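Local atomic coordinates of taurocyamine kinase (Schistosoma mansoni, PDB entry 4WOD), a protein that reversibly transfers a phosphate group from ATP to taurocyamine, giving N-phosphotaurocyamine and ADP, with magnesium as cofactor. Residues 11-16 with 21-26; 97-102 with 246-251; 405-410 with 430-435. The protein carries 4 engineered substitutions. One frame throughout, in Å; residues are numbered along the deposited sequence.

Contact 1: 11-16 with 21-26; sequences VKIRND and SLTKKY. Engineered in segment 11-16: Val-11 (natural residue Ala).
Lys-24 lays its whole side chain along the last part of helix 6-14 and the residues that follow. Its CB rests 3.6 Å from CG2 of Ile-13, and CG lies a little farther from the same methyl. With CG anti to the backbone N (chi1 177°) and the chain extended beyond it, the lysine runs antiparallel alongside Ile-13: CD comes to 3.6 Å from Ile-13 O, and CE reaches the carbonyls of Ile-13 and Arg-14. Lys-24 NZ makes weak hydrogen bonds to Ile-13 O (3.4 Å) and Arg-14 O. Lys-24 NZ also lies 2.9 Å from Asp-16 O and bonds to Asn-19 O in the connecting loop. Beside the lysine, the side chains of Ile-13 and Thr-23 cross at about a right angle, CD1 of Ile-13 lying 4.0 Å from CG2 of Thr-23, and helix 46-55 closes over both. Ser-21 is the N-cap of helix 22-26; its OG accepts from Lys-24 N and also hydrogen-bonds to Asn-19 OD1. On the exposed flank a water joins Arg-14 NE to Lys-24 O, while Arg-14 NH1 forms a salt bridge with Asp-29. Among several carbonyl oxygens the charged ammonium is probably favoured, and it links helices 6-14 and 22-26 through long, weak bonds.

Contact 2: 97-102 with 246-251; sequences SNFGDL and AIQELS
The loop that leads from the small N-terminal domain into strand 117-126 packs here on the later part of helix 236-251, with Phe-99 and Leu-102 set against Ile-247 and Gln-248. Phe-99 brings the far end of its ring to the helix: CZ lies 3.7 Å from Ile-247 CG2 and CE2 is almost as close to the same methyl, the two side chains crossing at about a right angle. Ile-247 can offer that methyl because its CG1 is anti to the backbone N (chi1 -162°), which leaves CG2 between N and the carbonyl carbon. Helix 236-251 belongs to the catalytic domain of the phosphagen kinase fold, and Leu-124 of the antiparallel sheet touches both Phe-99 and Ile-247, so the ring is wedged between helix and sheet. Gln-248, extended, runs antiparallel to the phenylalanine with its amide plane 86° from the ring plane; its amide makes van der Waals contacts, NE2 3.9 Å from Phe-99 CD2 and OE1 4.0 Å from Leu-102 CD1. A water bridges the two segments, accepting from Gln-248 NE2 at 2.8 Å and donating to Gly-100 O at 3.0 Å. The loop is shaped by an Asx turn, in which Asn-98 OD1 accepts from Gly-100 N at 2.9 Å, the donor lying above the carbonyl plane. Tyr-240 OH, from the same helix, hydrogen-bonds to Phe-99 O.

Contact 3: 405-410 with 430-435; sequences HGATLA and AECYST
Ala-407 and Cys-432 form the tight part of this contact: CB of the alanine meets SG of the cysteine at 3.5 Å, and the two residues are the pair whose CA atoms come nearest, 7.0 Å apart. Ala-407 turns its CB toward the short helix 432-435, while Cys-432 holds SG beside its own backbone N and anti to its carbonyl carbon (chi1 -76°), which places the sulfur against the methyl. Both residues are buried, and the touch is apolar.

The other end is looser and polar. The ring of His-405, an exposed residue, comes near the carboxylate of Glu-431, but ND1 and OE1 remain 4.3 Å apart and the approach is oblique to the ring. Each has a firmer partner: His-405 ND1 hydrogen-bonds to Glu-429, and Glu-431 OE2 accepts from Thr-404 N, so the glutamate braces the backbone just ahead of the histidine. Glu-429, and more weakly Glu-431, would probably favour a protonated ring.

The carbonyl of Glu-431 gathers four donors from helix 432-435. Its O accepts from the amide of Thr-435 at 2.9 Å and that of Ser-434 at 3.0 Å, and also from both hydroxyls, Ser-434 OG at 3.3 Å and Thr-435 OG1 at 3.1 Å. Thr-435 OG1 sits above the carbonyl plane, whereas Ser-434 OG is tilted only 19° from it. Across the contact, Thr-408 OG1 caps helix 409-418 by accepting from His-411 N. The arrangement thus sets the loop leading into the capped helix 409-418 against the short helix 432-435 and the residue before it, within the small, mainly helical N-terminal domain of the second phosphagen kinase repeat.

Overall arrangement
The three contacts follow one another along the chain without overlap. Contacts 1 and 2 belong to the first repeat, with centres about 39 Å apart: contact 1 joins helices 6-14 and 22-26 of the N-terminal domain, and contact 2 sets the loop after helix 74-84 against helix 236-251, which packs on the first eight-stranded antiparallel sheet. Contact 3 lies in the N-terminal domain of the second repeat, about 50 Å from contact 1 across the chain's centre and about 55 Å from contact 2, again between centres. None touches another. The second repeat has its own eight-stranded sheet in the same strand order, as befits this duplicated kinase, whose two units share one fold.

Contact 1: 11-16 with 21-26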
# COMPACT_ATOMS: atom_id res chain seq x y z
N VAL A 11 -20.50 -5.25 -22.94
CA VAL A 11 -19.42 -5.74 -23.81
C VAL A 11 -18.23 -4.77 -23.90
O VAL A 11 -17.08 -5.21 -23.80
CB VAL A 11 -19.97 -6.04 -25.20
CG1 VAL A 11 -18.83 -6.22 -26.22
CG2 VAL A 11 -20.84 -7.28 -25.14
N LYS A 12 -18.48 -3.47 -24.06
CA LYS A 12 -17.41 -2.47 -24.10
C LYS A 12 -16.59 -2.47 -22.80
O LYS A 12 -15.35 -2.50 -22.82
CB LYS A 12 -17.98 -1.07 -24.35
CG LYS A 12 -18.44 -0.82 -25.78
CD LYS A 12 -18.96 0.60 -25.95
CE LYS A 12 -19.11 0.96 -27.41
NZ LYS A 12 -17.78 1.14 -28.07
N ILE A 13 -17.29 -2.42 -21.68
CA ILE A 13 -16.66 -2.42 -20.38
C ILE A 13 -15.88 -3.72 -20.14
O ILE A 13 -14.77 -3.70 -19.62
CB ILE A 13 -17.72 -2.21 -19.27
CG1 ILE A 13 -18.33 -0.81 -19.40
CG2 ILE A 13 -17.09 -2.42 -17.90
CD1 ILE A 13 -19.62 -0.57 -18.60
N ARG A 14 -16.45 -4.86 -20.52
CA ARG A 14 -15.76 -6.14 -20.30
C ARG A 14 -14.56 -6.32 -21.23
O ARG A 14 -13.53 -6.83 -20.83
CB ARG A 14 -16.72 -7.30 -20.47
CG ARG A 14 -17.53 -7.54 -19.24
CD ARG A 14 -18.37 -8.78 -19.39
NE ARG A 14 -18.90 -9.20 -18.10
CZ ARG A 14 -19.67 -10.27 -17.93
NH1 ARG A 14 -20.02 -11.01 -18.98
NH2 ARG A 14 -20.10 -10.58 -16.72
N ASN A 15 -14.70 -5.88 -22.48
CA ASN A 15 -13.62 -6.01 -23.45
C ASN A 15 -12.46 -5.03 -23.22
O ASN A 15 -11.45 -5.08 -23.92
CB ASN A 15 -14.15 -5.80 -24.87
CG ASN A 15 -14.87 -7.02 -25.41
OD1 ASN A 15 -14.79 -8.11 -24.82
ND2 ASN A 15 -15.57 -6.85 -26.53
N ASP A 16 -12.62 -4.14 -22.25
CA ASP A 16 -11.61 -3.12 -22.03
C ASP A 16 -10.63 -3.56 -20.94
O ASP A 16 -10.98 -3.61 -19.75
CB ASP A 16 -12.26 -1.79 -21.67
CG ASP A 16 -11.28 -0.62 -21.73
OD1 ASP A 16 -10.07 -0.86 -21.95
OD2 ASP A 16 -11.73 0.53 -21.56
N SER A 21 -13.27 -1.63 -13.02
CA SER A 21 -14.26 -0.94 -12.18
C SER A 21 -15.11 -1.94 -11.41
O SER A 21 -15.19 -3.10 -11.79
CB SER A 21 -15.15 -0.04 -13.04
OG SER A 21 -15.71 -0.74 -14.15
N LEU A 22 -15.76 -1.49 -10.33
CA LEU A 22 -16.76 -2.32 -9.69
C LEU A 22 -17.96 -2.50 -10.62
O LEU A 22 -18.71 -3.46 -10.49
CB LEU A 22 -17.21 -1.73 -8.36
CG LEU A 22 -16.13 -1.65 -7.28
CD1 LEU A 22 -16.64 -0.88 -6.06
CD2 LEU A 22 -15.65 -3.05 -6.89
N THR A 23 -18.16 -1.56 -11.55
CA THR A 23 -19.21 -1.70 -12.56
C THR A 23 -18.97 -2.92 -13.42
O THR A 23 -19.88 -3.68 -13.73
CB THR A 23 -19.30 -0.47 -13.48
OG1 THR A 23 -19.78 0.65 -12.73
CG2 THR A 23 -20.24 -0.73 -14.65
N LYS A 24 -17.72 -3.11 -13.80
CA LYS A 24 -17.34 -4.26 -14.60
C LYS A 24 -17.56 -5.54 -13.78
O LYS A 24 -18.06 -6.55 -14.29
CB LYS A 24 -15.88 -4.14 -15.03
CG LYS A 24 -15.34 -5.31 -15.82
CD LYS A 24 -14.00 -4.93 -16.38
CE LYS A 24 -13.37 -6.05 -17.17
NZ LYS A 24 -12.32 -5.51 -18.07
N LYS A 25 -17.25 -5.46 -12.49
CA LYS A 25 -17.32 -6.61 -11.60
C LYS A 25 -18.74 -7.11 -11.43
O LYS A 25 -18.98 -8.31 -11.45
CB LYS A 25 -16.71 -6.24 -10.25
CG LYS A 25 -16.60 -7.39 -9.27
CD LYS A 25 -15.65 -7.00 -8.15
CE LYS A 25 -15.71 -7.96 -6.98
NZ LYS A 25 -14.84 -7.44 -5.88
N TYR A 26 -19.69 -6.20 -11.31
CA TYR A 26 -21.04 -6.61 -10.97
C TYR A 26 -22.06 -6.50 -12.11
O TYR A 26 -23.19 -6.97 -11.97
CB TYR A 26 -21.52 -5.81 -9.75
CG TYR A 26 -20.71 -6.15 -8.52
CD1 TYR A 26 -20.78 -7.42 -7.93
CD2 TYR A 26 -19.85 -5.21 -7.94
CE1 TYR A 26 -20.02 -7.75 -6.82
CE2 TYR A 26 -19.11 -5.52 -6.82
CZ TYR A 26 -19.19 -6.79 -6.26
OH TYR A 26 -18.44 -7.09 -5.15
O HOH W 1 -19.02 -6.92 -16.68
O HOH W 2 -19.36 -9.34 -14.76

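Contact 2: 97-102 with 246-251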
# COMPACT_ATOMS: atom_id res chain seq x y z
N SER A 97 -29.55 11.04 10.56
CA SER A 97 -28.61 12.15 10.58
C SER A 97 -28.46 12.67 12.00
O SER A 97 -29.46 12.83 12.71
CB SER A 97 -29.12 13.25 9.64
OG SER A 97 -28.26 14.37 9.62
N ASN A 98 -27.22 12.91 12.42
CA ASN A 98 -26.93 13.51 13.72
C ASN A 98 -25.58 14.22 13.71
O ASN A 98 -24.52 13.57 13.73
CB ASN A 98 -26.94 12.45 14.83
CG ASN A 98 -26.58 13.03 16.19
OD1 ASN A 98 -26.74 14.23 16.44
ND2 ASN A 98 -26.05 12.18 17.08
N PHE A 99 -25.64 15.56 13.67
CA PHE A 99 -24.46 16.42 13.65
C PHE A 99 -23.91 16.58 15.07
O PHE A 99 -22.76 16.97 15.27
CB PHE A 99 -24.78 17.80 13.02
CG PHE A 99 -24.83 17.78 11.50
CD1 PHE A 99 -23.67 17.97 10.75
CD2 PHE A 99 -26.03 17.55 10.83
CE1 PHE A 99 -23.70 17.93 9.36
CE2 PHE A 99 -26.07 17.50 9.43
CZ PHE A 99 -24.89 17.70 8.70
N GLY A 100 -24.74 16.26 16.06
CA GLY A 100 -24.34 16.35 17.46
C GLY A 100 -24.95 17.57 18.14
O GLY A 100 -25.64 18.36 17.51
N ASP A 101 -24.68 17.71 19.43
CA ASP A 101 -25.12 18.88 20.18
C ASP A 101 -24.23 20.08 19.85
O ASP A 101 -23.18 20.26 20.47
CB ASP A 101 -25.08 18.58 21.68
CG ASP A 101 -25.74 19.66 22.51
OD1 ASP A 101 -26.19 20.67 21.94
OD2 ASP A 101 -25.78 19.48 23.75
N LEU A 102 -24.66 20.90 18.90
CA LEU A 102 -23.82 21.96 18.37
C LEU A 102 -23.38 22.95 19.45
O LEU A 102 -22.22 23.34 19.49
CB LEU A 102 -24.53 22.70 17.24
CG LEU A 102 -24.83 21.81 16.03
CD1 LEU A 102 -25.27 22.63 14.83
CD2 LEU A 102 -23.62 20.96 15.68
N ALA A 246 -26.26 25.52 8.57
CA ALA A 246 -26.84 25.87 7.28
C ALA A 246 -27.71 24.77 6.71
O ALA A 246 -28.81 25.04 6.20
CB ALA A 246 -25.74 26.22 6.28
N ILE A 247 -27.24 23.53 6.78
CA ILE A 247 -27.99 22.45 6.13
C ILE A 247 -29.27 22.16 6.93
O ILE A 247 -30.32 21.83 6.37
CB ILE A 247 -27.13 21.17 5.95
CG1 ILE A 247 -27.76 20.24 4.90
CG2 ILE A 247 -26.89 20.46 7.27
CD1 ILE A 247 -27.92 20.92 3.52
N GLN A 248 -29.20 22.31 8.25
CA GLN A 248 -30.38 22.19 9.08
C GLN A 248 -31.40 23.27 8.70
O GLN A 248 -32.59 22.98 8.55
CB GLN A 248 -29.98 22.25 10.56
CG GLN A 248 -29.10 21.05 10.97
CD GLN A 248 -28.71 21.04 12.44
OE1 GLN A 248 -28.80 22.06 13.13
NE2 GLN A 248 -28.31 19.88 12.93
N GLU A 249 -30.93 24.50 8.51
CA GLU A 249 -31.82 25.57 8.07
C GLU A 249 -32.42 25.26 6.68
O GLU A 249 -33.63 25.38 6.49
CB GLU A 249 -31.09 26.92 8.06
CG GLU A 249 -30.65 27.38 9.47
CD GLU A 249 -30.32 28.87 9.57
OE1 GLU A 249 -30.06 29.52 8.53
OE2 GLU A 249 -30.32 29.40 10.71
N LEU A 250 -31.58 24.84 5.74
CA LEU A 250 -32.04 24.55 4.38
C LEU A 250 -33.09 23.44 4.37
O LEU A 250 -34.04 23.49 3.59
CB LEU A 250 -30.85 24.19 3.48
CG LEU A 250 -29.96 25.37 3.07
CD1 LEU A 250 -28.75 24.94 2.23
CD2 LEU A 250 -30.76 26.44 2.34
N SER A 251 -32.92 22.45 5.25
CA SER A 251 -33.86 21.34 5.42
C SER A 251 -35.29 21.79 5.69
O SER A 251 -36.23 21.07 5.40
CB SER A 251 -33.41 20.43 6.57
OG SER A 251 -32.29 19.67 6.18
O HOH W 3 -27.54 19.55 15.57

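Contact 3: 405-410 with 430-435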
# COMPACT_ATOMS: atom_id res chain seq x y z
N HIS A 405 26.55 5.79 10.41
CA HIS A 405 25.94 6.19 9.15
C HIS A 405 24.42 6.31 9.22
O HIS A 405 23.76 6.49 8.20
CB HIS A 405 26.40 5.24 8.07
CG HIS A 405 27.89 5.07 8.06
ND1 HIS A 405 28.50 3.85 8.18
CD2 HIS A 405 28.88 5.99 8.00
CE1 HIS A 405 29.81 4.01 8.16
NE2 HIS A 405 30.07 5.30 8.05
N GLY A 406 23.87 6.24 10.43
CA GLY A 406 22.50 6.67 10.64
C GLY A 406 21.43 5.64 10.95
O GLY A 406 20.25 5.97 11.00
N ALA A 407 21.84 4.39 11.17
CA ALA A 407 20.88 3.35 11.47
C ALA A 407 20.46 3.39 12.95
O ALA A 407 21.26 3.69 13.86
CB ALA A 407 21.47 1.99 11.11
N THR A 408 19.19 3.09 13.19
CA THR A 408 18.65 3.09 14.55
C THR A 408 17.98 1.76 14.88
O THR A 408 17.69 0.96 13.98
CB THR A 408 17.61 4.21 14.74
OG1 THR A 408 16.45 3.94 13.93
CG2 THR A 408 18.20 5.57 14.35
N LEU A 409 17.75 1.54 16.18
CA LEU A 409 17.05 0.36 16.66
C LEU A 409 15.61 0.42 16.19
O LEU A 409 14.98 -0.61 15.89
CB LEU A 409 17.12 0.26 18.19
CG LEU A 409 16.42 -0.92 18.88
CD1 LEU A 409 17.00 -2.27 18.46
CD2 LEU A 409 16.49 -0.76 20.39
N ALA A 410 15.09 1.64 16.12
CA ALA A 410 13.73 1.86 15.64
C ALA A 410 13.61 1.39 14.20
O ALA A 410 12.64 0.72 13.84
CB ALA A 410 13.37 3.31 15.77
N ALA A 430 25.94 -3.03 8.50
CA ALA A 430 26.73 -4.00 9.22
C ALA A 430 27.04 -3.55 10.63
O ALA A 430 27.10 -4.37 11.54
CB ALA A 430 28.05 -4.28 8.47
N GLU A 431 27.24 -2.24 10.81
CA GLU A 431 27.64 -1.69 12.10
C GLU A 431 26.57 -1.92 13.17
O GLU A 431 26.83 -1.88 14.38
CB GLU A 431 27.97 -0.20 11.98
CG GLU A 431 28.60 0.40 13.24
CD GLU A 431 28.82 1.89 13.12
OE1 GLU A 431 29.41 2.32 12.11
OE2 GLU A 431 28.39 2.64 14.04
N CYS A 432 25.34 -2.15 12.72
CA CYS A 432 24.24 -2.45 13.63
C CYS A 432 24.59 -3.60 14.57
O CYS A 432 24.19 -3.59 15.75
CB CYS A 432 22.97 -2.76 12.82
SG CYS A 432 22.17 -1.30 12.14
N TYR A 433 25.37 -4.57 14.07
CA TYR A 433 25.69 -5.75 14.86
C TYR A 433 26.76 -5.52 15.93
O TYR A 433 27.07 -6.42 16.70
CB TYR A 433 26.13 -6.90 13.94
CG TYR A 433 24.98 -7.42 13.10
CD1 TYR A 433 24.09 -8.37 13.62
CD2 TYR A 433 24.77 -6.96 11.81
CE1 TYR A 433 23.04 -8.87 12.86
CE2 TYR A 433 23.70 -7.44 11.04
CZ TYR A 433 22.84 -8.39 11.57
OH TYR A 433 21.78 -8.87 10.79
N SER A 434 27.34 -4.34 15.98
CA SER A 434 28.16 -4.00 17.13
C SER A 434 27.50 -2.88 17.92
O SER A 434 27.43 -2.96 19.14
CB SER A 434 29.59 -3.63 16.69
OG SER A 434 29.61 -2.41 15.98
N THR A 435 27.01 -1.84 17.24
CA THR A 435 26.36 -0.71 17.93
C THR A 435 25.18 -1.14 18.80
O THR A 435 24.97 -0.62 19.92
CB THR A 435 25.88 0.34 16.91
OG1 THR A 435 26.96 0.73 16.06
CG2 THR A 435 25.31 1.59 17.63